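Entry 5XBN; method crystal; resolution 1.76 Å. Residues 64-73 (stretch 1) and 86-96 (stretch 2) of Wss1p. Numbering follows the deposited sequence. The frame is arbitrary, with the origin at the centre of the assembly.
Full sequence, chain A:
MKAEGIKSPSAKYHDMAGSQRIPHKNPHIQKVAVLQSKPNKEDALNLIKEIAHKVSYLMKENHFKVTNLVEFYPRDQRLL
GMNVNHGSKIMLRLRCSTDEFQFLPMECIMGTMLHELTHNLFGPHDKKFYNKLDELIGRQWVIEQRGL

Stretch 1 (64-73) FKVTNLVEFY
Stretch 2, residues 86-96: HGSKIMLRLRC

Residues 68-72 and 89-93 of Wss1p form neighbouring parallel strands, their axes crossing at -36° with a closest approach of 4.4 Å. The register pairs Asn68 with Lys89, Leu69 with Ile90, Val70 with Met91 and Glu71 with Leu92, at CA-CA separations of 4.6 to 4.9 Å; phi/psi values run from -119/130 at Asn68 to -135/157 at Val70, and from -142/128 at Lys89 to -126/133 at Leu92. The hydrogen bonds alternate as a parallel ladder requires: Asn68 N to Ser88 O (3.0 Å), Ile90 N to Asn68 O (2.9 Å), Val70 N to Ile90 O (2.9 Å), Leu92 N to Val70 O (2.8 Å) and Phe72 N to Leu92 O (3.0 Å), all with N-H...O angles of 156-165°.

Ahead of the ladder the chain turns a corner at Thr67 (-82/-57), whose N donates to Gly87 O at 3.1 Å. Gly87 adopts 105/-5, where a CB would be jammed against the preceding carbonyl and would lie 2.9 Å from Lys65 O; both facts account for glycine. Ser88 (-58/-43) then leads into the strand.

Leu69, Glu71, Ile90 and Leu92 share one sheet face. Leu69 is t,p (174°, 60°), which brings its CD1 to 3.8 Å from both Ile90 CG2 and Leu92 CD1, so one methyl touches two residues of the partner strand, Ile90 and Leu92, that are two positions apart and share its face of the sheet. Ile90 is m,t (-76°, 176°), its extended chi2 carrying CD1 back to 3.8 Å from Val66 CG2; Val66 is t. Leu92 is likewise m,t.

On the other face lie Asn68 (m, chi2 -71°), Val70, Lys89, Met91 and Phe72. Val70 is m (-59°), its CG2 3.5 Å from CG of Met91, a selenomethionine with m,t,m chi angles. Phe72 takes chi1 74° (p) and chi2 153°, and Met91 CB sits over one ring face, 3.7 Å from the Phe72 ring centroid and 10° off the normal, a CH-pi contact. Met91 SE is oblique, 4.8 Å from that centroid and 42° off the normal. The Phe72 edge meets the backbone, with CE2 3.5 Å from Arg93 N.

Polar side chains close the far end. Glu71 is extended (176°, -175°, chi3 18°), reaching along to Arg95, whose m,t,t chain with chi4 -88° presents its guanidinium edge: Arg95 NE to Glu71 OE2 is a 2.9 Å salt bridge. A water, hydrogen-bonded to Glu71 OE2 (2.7 Å), Phe72 O (2.8 Å) and Leu94 N (2.8 Å), spans the gap where Phe72 O and Leu94 N stand 4.3 Å apart. A second water joins Glu71 OE1 (2.8 Å) to Arg95 NH2 (2.7 Å).

Tyr73 (-150/71) points its CA-to-CB bond away, yet chi1 -167° (t) and chi2 71° return the ring to stretch 2. Its OH donates to Cys96 O at 2.6 Å, and CE1 lies 3.6 Å from Arg95 CB. Arg93 (t,t,m, chi4 -84°) brings NH1 to 3.3 Å from Tyr73 CE1.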

ATOM      1  N   PHE A  64      10.089  -3.404   8.293  1.00 20.42           N
ATOM      2  CA  PHE A  64       9.916  -2.643   7.067  1.00 22.64           C
ATOM      3  C   PHE A  64       9.830  -1.159   7.369  1.00 21.95           C
ATOM      4  O   PHE A  64       9.156  -0.751   8.326  1.00 21.47           O
ATOM      5  CB  PHE A  64       8.633  -3.044   6.329  1.00 20.26           C
ATOM      6  CG  PHE A  64       8.663  -4.416   5.703  1.00 20.78           C
ATOM      7  CD1 PHE A  64       9.855  -5.022   5.321  1.00 26.02           C
ATOM      8  CD2 PHE A  64       7.468  -5.092   5.472  1.00 20.56           C
ATOM      9  CE1 PHE A  64       9.843  -6.283   4.732  1.00 21.94           C
ATOM     10  CE2 PHE A  64       7.453  -6.339   4.885  1.00 23.29           C
ATOM     11  CZ  PHE A  64       8.636  -6.936   4.513  1.00 21.64           C
ATOM     12  N   LYS A  65      10.488  -0.362   6.531  1.00 20.30           N
ATOM     13  CA  LYS A  65      10.378   1.107   6.569  1.00 19.84           C
ATOM     14  C   LYS A  65      10.039   1.630   5.181  1.00 19.58           C
ATOM     15  O   LYS A  65      10.554   1.116   4.193  1.00 21.36           O
ATOM     16  CB  LYS A  65      11.686   1.745   7.047  1.00 23.13           C
ATOM     17  CG  LYS A  65      12.057   1.416   8.491  1.00 26.13           C
ATOM     18  CD  LYS A  65      11.112   2.096   9.476  1.00 31.59           C
ATOM     19  CE  LYS A  65      11.576   1.882  10.914  1.00 31.65           C
ATOM     20  NZ  LYS A  65      10.694   2.595  11.881  1.00 32.49           N
ATOM     21  N   VAL A  66       9.171   2.640   5.117  1.00 19.21           N
ATOM     22  CA  VAL A  66       8.855   3.329   3.858  1.00 18.01           C
ATOM     23  C   VAL A  66       8.958   4.835   4.096  1.00 20.65           C
ATOM     24  O   VAL A  66       8.473   5.326   5.105  1.00 24.30           O
ATOM     25  CB  VAL A  66       7.447   2.982   3.332  1.00 22.06           C
ATOM     26  CG1 VAL A  66       7.076   3.848   2.109  1.00 18.33           C
ATOM     27  CG2 VAL A  66       7.356   1.501   2.972  1.00 24.54           C
ATOM     28  N   THR A  67       9.604   5.569   3.195  1.00 21.18           N
ATOM     29  CA  THR A  67       9.700   7.007   3.397  1.00 19.76           C
ATOM     30  C   THR A  67       8.422   7.679   2.911  1.00 20.37           C
ATOM     31  O   THR A  67       7.750   8.359   3.682  1.00 23.00           O
ATOM     32  CB  THR A  67      10.933   7.601   2.701  1.00 23.92           C
ATOM     33  OG1 THR A  67      12.112   6.965   3.231  1.00 22.09           O
ATOM     34  CG2 THR A  67      11.016   9.096   2.953  1.00 23.92           C
ATOM     35  N   ASN A  68       8.080   7.462   1.643  1.00 18.81           N
ATOM     36  CA  ASN A  68       6.862   8.021   1.054  1.00 17.06           C
ATOM     37  C   ASN A  68       5.906   6.946   0.578  1.00 19.41           C
ATOM     38  O   ASN A  68       6.317   6.057  -0.163  1.00 21.32           O
ATOM     39  CB  ASN A  68       7.190   8.911  -0.152  1.00 17.57           C
ATOM     40  CG  ASN A  68       8.009  10.120   0.223  1.00 21.81           C
ATOM     41  OD1 ASN A  68       7.507  11.037   0.862  1.00 21.88           O
ATOM     42  ND2 ASN A  68       9.273  10.132  -0.182  1.00 23.67           N
ATOM     43  N   LEU A  69       4.642   7.050   0.976  1.00 16.39           N
ATOM     44  CA  LEU A  69       3.584   6.210   0.416  1.00 17.09           C
ATOM     45  C   LEU A  69       2.620   7.129  -0.309  1.00 18.35           C
ATOM     46  O   LEU A  69       1.969   7.947   0.321  1.00 17.66           O
ATOM     47  CB  LEU A  69       2.849   5.430   1.513  1.00 17.30           C
ATOM     48  CG  LEU A  69       1.626   4.638   1.035  1.00 18.54           C
ATOM     49  CD1 LEU A  69       2.031   3.614   0.004  1.00 19.90           C
ATOM     50  CD2 LEU A  69       0.921   3.985   2.226  1.00 22.83           C
ATOM     51  N   VAL A  70       2.516   6.998  -1.626  1.00 17.10           N
ATOM     52  CA  VAL A  70       1.775   7.990  -2.390  1.00 18.24           C
ATOM     53  C   VAL A  70       0.840   7.352  -3.414  1.00 20.56           C
ATOM     54  O   VAL A  70       1.033   6.210  -3.830  1.00 18.82           O
ATOM     55  CB  VAL A  70       2.745   8.964  -3.117  1.00 20.72           C
ATOM     56  CG1 VAL A  70       3.670   9.692  -2.122  1.00 24.78           C
ATOM     57  CG2 VAL A  70       3.564   8.229  -4.135  1.00 23.18           C
ATOM     58  N   GLU A  71      -0.185   8.106  -3.810  1.00 18.93           N
ATOM     59  CA  GLU A  71      -1.100   7.692  -4.870  1.00 18.16           C
ATOM     60  C   GLU A  71      -0.512   8.005  -6.242  1.00 23.26           C
ATOM     61  O   GLU A  71       0.128   9.043  -6.412  1.00 21.61           O
ATOM     62  CB  GLU A  71      -2.435   8.416  -4.732  1.00 20.62           C
ATOM     63  CG  GLU A  71      -3.401   8.114  -5.865  1.00 20.61           C
ATOM     64  CD  GLU A  71      -4.672   8.925  -5.779  1.00 23.61           C
ATOM     65  OE1 GLU A  71      -4.688   9.951  -5.067  1.00 23.02           O
ATOM     66  OE2 GLU A  71      -5.652   8.519  -6.434  1.00 26.66           O
ATOM     67  N   PHE A  72      -0.726   7.133  -7.222  1.00 21.26           N
ATOM     68  CA  PHE A  72      -0.482   7.521  -8.613  1.00 21.30           C
ATOM     69  C   PHE A  72      -1.618   6.944  -9.449  1.00 24.60           C
ATOM     70  O   PHE A  72      -2.477   6.240  -8.915  1.00 23.31           O
ATOM     71  CB  PHE A  72       0.961   7.133  -9.068  1.00 22.97           C
ATOM     72  CG  PHE A  72       1.210   5.657  -9.338  1.00 22.58           C
ATOM     73  CD1 PHE A  72       2.206   5.261 -10.233  1.00 24.77           C
ATOM     74  CD2 PHE A  72       0.438   4.677  -8.749  1.00 22.79           C
ATOM     75  CE1 PHE A  72       2.464   3.903 -10.468  1.00 27.69           C
ATOM     76  CE2 PHE A  72       0.668   3.332  -9.004  1.00 22.53           C
ATOM     77  CZ  PHE A  72       1.682   2.946  -9.854  1.00 25.17           C
ATOM     78  N   TYR A  73      -1.690   7.341 -10.713  1.00 23.00           N
ATOM     79  CA  TYR A  73      -2.798   6.957 -11.578  1.00 25.37           C
ATOM     80  C   TYR A  73      -2.269   6.882 -13.003  1.00 25.76           C
ATOM     81  O   TYR A  73      -2.565   7.746 -13.826  1.00 27.22           O
ATOM     82  CB  TYR A  73      -3.950   7.970 -11.463  1.00 26.65           C
ATOM     83  CG  TYR A  73      -5.245   7.511 -12.080  1.00 24.10           C
ATOM     84  CD1 TYR A  73      -5.992   6.497 -11.502  1.00 26.17           C
ATOM     85  CD2 TYR A  73      -5.729   8.108 -13.241  1.00 33.19           C
ATOM     86  CE1 TYR A  73      -7.182   6.069 -12.072  1.00 30.05           C
ATOM     87  CE2 TYR A  73      -6.919   7.686 -13.818  1.00 34.00           C
ATOM     88  CZ  TYR A  73      -7.638   6.669 -13.229  1.00 39.53           C
ATOM     89  OH  TYR A  73      -8.822   6.251 -13.799  1.00 39.75           O
ATOM     90  N   HIS A  86      13.579   0.192  -2.969  1.00 25.72           N
ATOM     91  CA  HIS A  86      13.340  -0.662  -1.798  1.00 26.26           C
ATOM     92  C   HIS A  86      12.703   0.091  -0.644  1.00 24.88           C
ATOM     93  O   HIS A  86      13.173   0.048   0.498  1.00 26.33           O
ATOM     94  CB  HIS A  86      14.650  -1.309  -1.347  1.00 29.06           C
ATOM     95  CG  HIS A  86      15.416  -1.926  -2.470  1.00 33.80           C
ATOM     96  ND1 HIS A  86      15.015  -3.090  -3.090  1.00 41.25           N
ATOM     97  CD2 HIS A  86      16.548  -1.531  -3.102  1.00 38.56           C
ATOM     98  CE1 HIS A  86      15.872  -3.392  -4.050  1.00 40.54           C
ATOM     99  NE2 HIS A  86      16.810  -2.461  -4.080  1.00 43.06           N
ATOM    100  N   GLY A  87      11.632   0.801  -0.952  1.00 22.93           N
ATOM    101  CA  GLY A  87      10.836   1.425   0.082  1.00 20.69           C
ATOM    102  C   GLY A  87      10.999   2.919   0.230  1.00 23.93           C
ATOM    103  O   GLY A  87      10.292   3.527   1.016  1.00 23.25           O
ATOM    104  N   SER A  88      11.921   3.530  -0.511  1.00 20.63           N
ATOM    105  CA  SER A  88      12.011   4.983  -0.462  1.00 20.58           C
ATOM    106  C   SER A  88      10.669   5.590  -0.861  1.00 21.24           C
ATOM    107  O   SER A  88      10.174   6.537  -0.242  1.00 21.94           O
ATOM    108  CB  SER A  88      13.105   5.506  -1.379  1.00 29.45           C
ATOM    109  OG  SER A  88      13.245   6.895  -1.160  1.00 35.17           O
ATOM    110  N   LYS A  89      10.081   5.028  -1.902  1.00 17.77           N
ATOM    111  CA  LYS A  89       8.751   5.460  -2.323  1.00 17.55           C
ATOM    112  C   LYS A  89       7.946   4.259  -2.776  1.00 20.09           C
ATOM    113  O   LYS A  89       8.406   3.464  -3.597  1.00 21.97           O
ATOM    114  CB  LYS A  89       8.848   6.502  -3.449  1.00 21.31           C
ATOM    115  CG  LYS A  89       7.498   7.126  -3.826  1.00 20.19           C
ATOM    116  CD  LYS A  89       7.613   8.068  -5.025  1.00 22.61           C
ATOM    117  CE  LYS A  89       8.421   9.305  -4.715  1.00 28.23           C
ATOM    118  NZ  LYS A  89       8.575  10.169  -5.934  1.00 24.51           N
ATOM    119  N   ILE A  90       6.748   4.106  -2.214  1.00 17.48           N
ATOM    120  CA  ILE A  90       5.814   3.134  -2.749  1.00 14.55           C
ATOM    121  C   ILE A  90       4.652   3.905  -3.316  1.00 17.14           C
ATOM    122  O   ILE A  90       4.114   4.780  -2.644  1.00 18.38           O
ATOM    123  CB  ILE A  90       5.334   2.133  -1.686  1.00 17.24           C
ATOM    124  CG1 ILE A  90       6.449   1.124  -1.418  1.00 19.60           C
ATOM    125  CG2 ILE A  90       4.107   1.371  -2.189  1.00 16.55           C
ATOM    126  CD1 ILE A  90       6.111   0.138  -0.318  1.00 18.18           C
HETATM  127  N   MSE A  91       4.329   3.631  -4.580  1.00 16.69           N
HETATM  128  CA  MSE A  91       3.176   4.244  -5.232  1.00 20.78           C
HETATM  129  C   MSE A  91       2.044   3.233  -5.323  1.00 19.71           C
HETATM  130  O   MSE A  91       2.269   2.068  -5.631  1.00 24.06           O
HETATM  131  CB  MSE A  91       3.564   4.783  -6.619  1.00 20.74           C
HETATM  132  CG  MSE A  91       4.596   5.886  -6.505  1.00 26.45           C
HETATM  133 SE   MSE A  91       5.399   6.647  -8.131  0.44 30.74          SE
HETATM  134  CE  MSE A  91       6.548   5.181  -8.590  1.00 32.95           C
ATOM    135  N   LEU A  92       0.830   3.681  -5.022  1.00 18.09           N
ATOM    136  CA  LEU A  92      -0.356   2.833  -5.098  1.00 20.18           C
ATOM    137  C   LEU A  92      -1.415   3.476  -5.967  1.00 19.40           C
ATOM    138  O   LEU A  92      -1.725   4.644  -5.788  1.00 21.91           O
ATOM    139  CB  LEU A  92      -0.958   2.597  -3.709  1.00 19.68           C
ATOM    140  CG  LEU A  92      -0.191   1.836  -2.621  1.00 21.64           C
ATOM    141  CD1 LEU A  92      -1.044   1.807  -1.338  1.00 22.55           C
ATOM    142  CD2 LEU A  92       0.134   0.439  -3.100  1.00 23.06           C
ATOM    143  N   ARG A  93      -1.988   2.705  -6.882  1.00 20.56           N
ATOM    144  CA  ARG A  93      -3.206   3.120  -7.572  1.00 20.32           C
ATOM    145  C   ARG A  93      -4.381   2.951  -6.623  1.00 22.53           C
ATOM    146  O   ARG A  93      -4.589   1.861  -6.093  1.00 23.21           O
ATOM    147  CB  ARG A  93      -3.431   2.298  -8.841  1.00 21.06           C
ATOM    148  CG  ARG A  93      -4.699   2.714  -9.591  1.00 27.06           C
ATOM    149  CD  ARG A  93      -5.030   1.718 -10.701  1.00 29.32           C
ATOM    150  NE  ARG A  93      -4.095   1.772 -11.826  1.00 28.04           N
ATOM    151  CZ  ARG A  93      -4.183   2.633 -12.833  1.00 33.89           C
ATOM    152  NH1 ARG A  93      -5.159   3.532 -12.861  1.00 35.15           N
ATOM    153  NH2 ARG A  93      -3.299   2.595 -13.818  1.00 32.83           N
ATOM    154  N   LEU A  94      -5.129   4.029  -6.393  1.00 22.06           N
ATOM    155  CA  LEU A  94      -6.285   3.997  -5.496  1.00 21.05           C
ATOM    156  C   LEU A  94      -7.606   3.968  -6.256  1.00 26.60           C
ATOM    157  O   LEU A  94      -8.640   3.609  -5.704  1.00 27.72           O
ATOM    158  CB  LEU A  94      -6.289   5.220  -4.575  1.00 25.10           C
ATOM    159  CG  LEU A  94      -5.096   5.445  -3.651  1.00 23.42           C
ATOM    160  CD1 LEU A  94      -5.351   6.681  -2.810  1.00 21.84           C
ATOM    161  CD2 LEU A  94      -4.844   4.233  -2.763  1.00 22.51           C
ATOM    162  N   ARG A  95      -7.556   4.356  -7.523  1.00 26.10           N
ATOM    163  CA  ARG A  95      -8.767   4.588  -8.306  1.00 28.44           C
ATOM    164  C   ARG A  95      -8.896   3.640  -9.493  1.00 30.63           C
ATOM    165  O   ARG A  95      -7.896   3.253 -10.089  1.00 29.99           O
ATOM    166  CB  ARG A  95      -8.778   6.035  -8.799  1.00 23.88           C
ATOM    167  CG  ARG A  95      -8.804   7.060  -7.690  1.00 26.09           C
ATOM    168  CD  ARG A  95      -8.428   8.428  -8.219  1.00 28.98           C
ATOM    169  NE  ARG A  95      -8.282   9.387  -7.136  1.00 25.84           N
ATOM    170  CZ  ARG A  95      -9.285  10.107  -6.645  1.00 32.26           C
ATOM    171  NH1 ARG A  95     -10.506   9.978  -7.157  1.00 30.14           N
ATOM    172  NH2 ARG A  95      -9.065  10.953  -5.646  1.00 26.91           N
ATOM    173  N   CYS A  96     -10.131   3.287  -9.848  1.00 31.11           N
ATOM    174  CA  CYS A  96     -10.381   2.450 -11.028  1.00 35.71           C
ATOM    175  C   CYS A  96      -9.812   3.077 -12.299  1.00 36.05           C
ATOM    176  O   CYS A  96      -9.974   4.277 -12.543  1.00 39.04           O
ATOM    177  CB  CYS A  96     -11.885   2.195 -11.198  1.00 42.48           C
ATOM    178  SG  CYS A  96     -12.511   0.815 -10.214  1.00 61.88           S
TER
HETATM  179  O   HOH W   1      12.926   2.178   3.182  1.00 37.50           O
HETATM  180  O   HOH W   2      -5.161   6.350  -8.014  1.00 24.07           O
HETATM  181  O   HOH W   3      -6.669  11.865  -4.880  1.00 25.97           O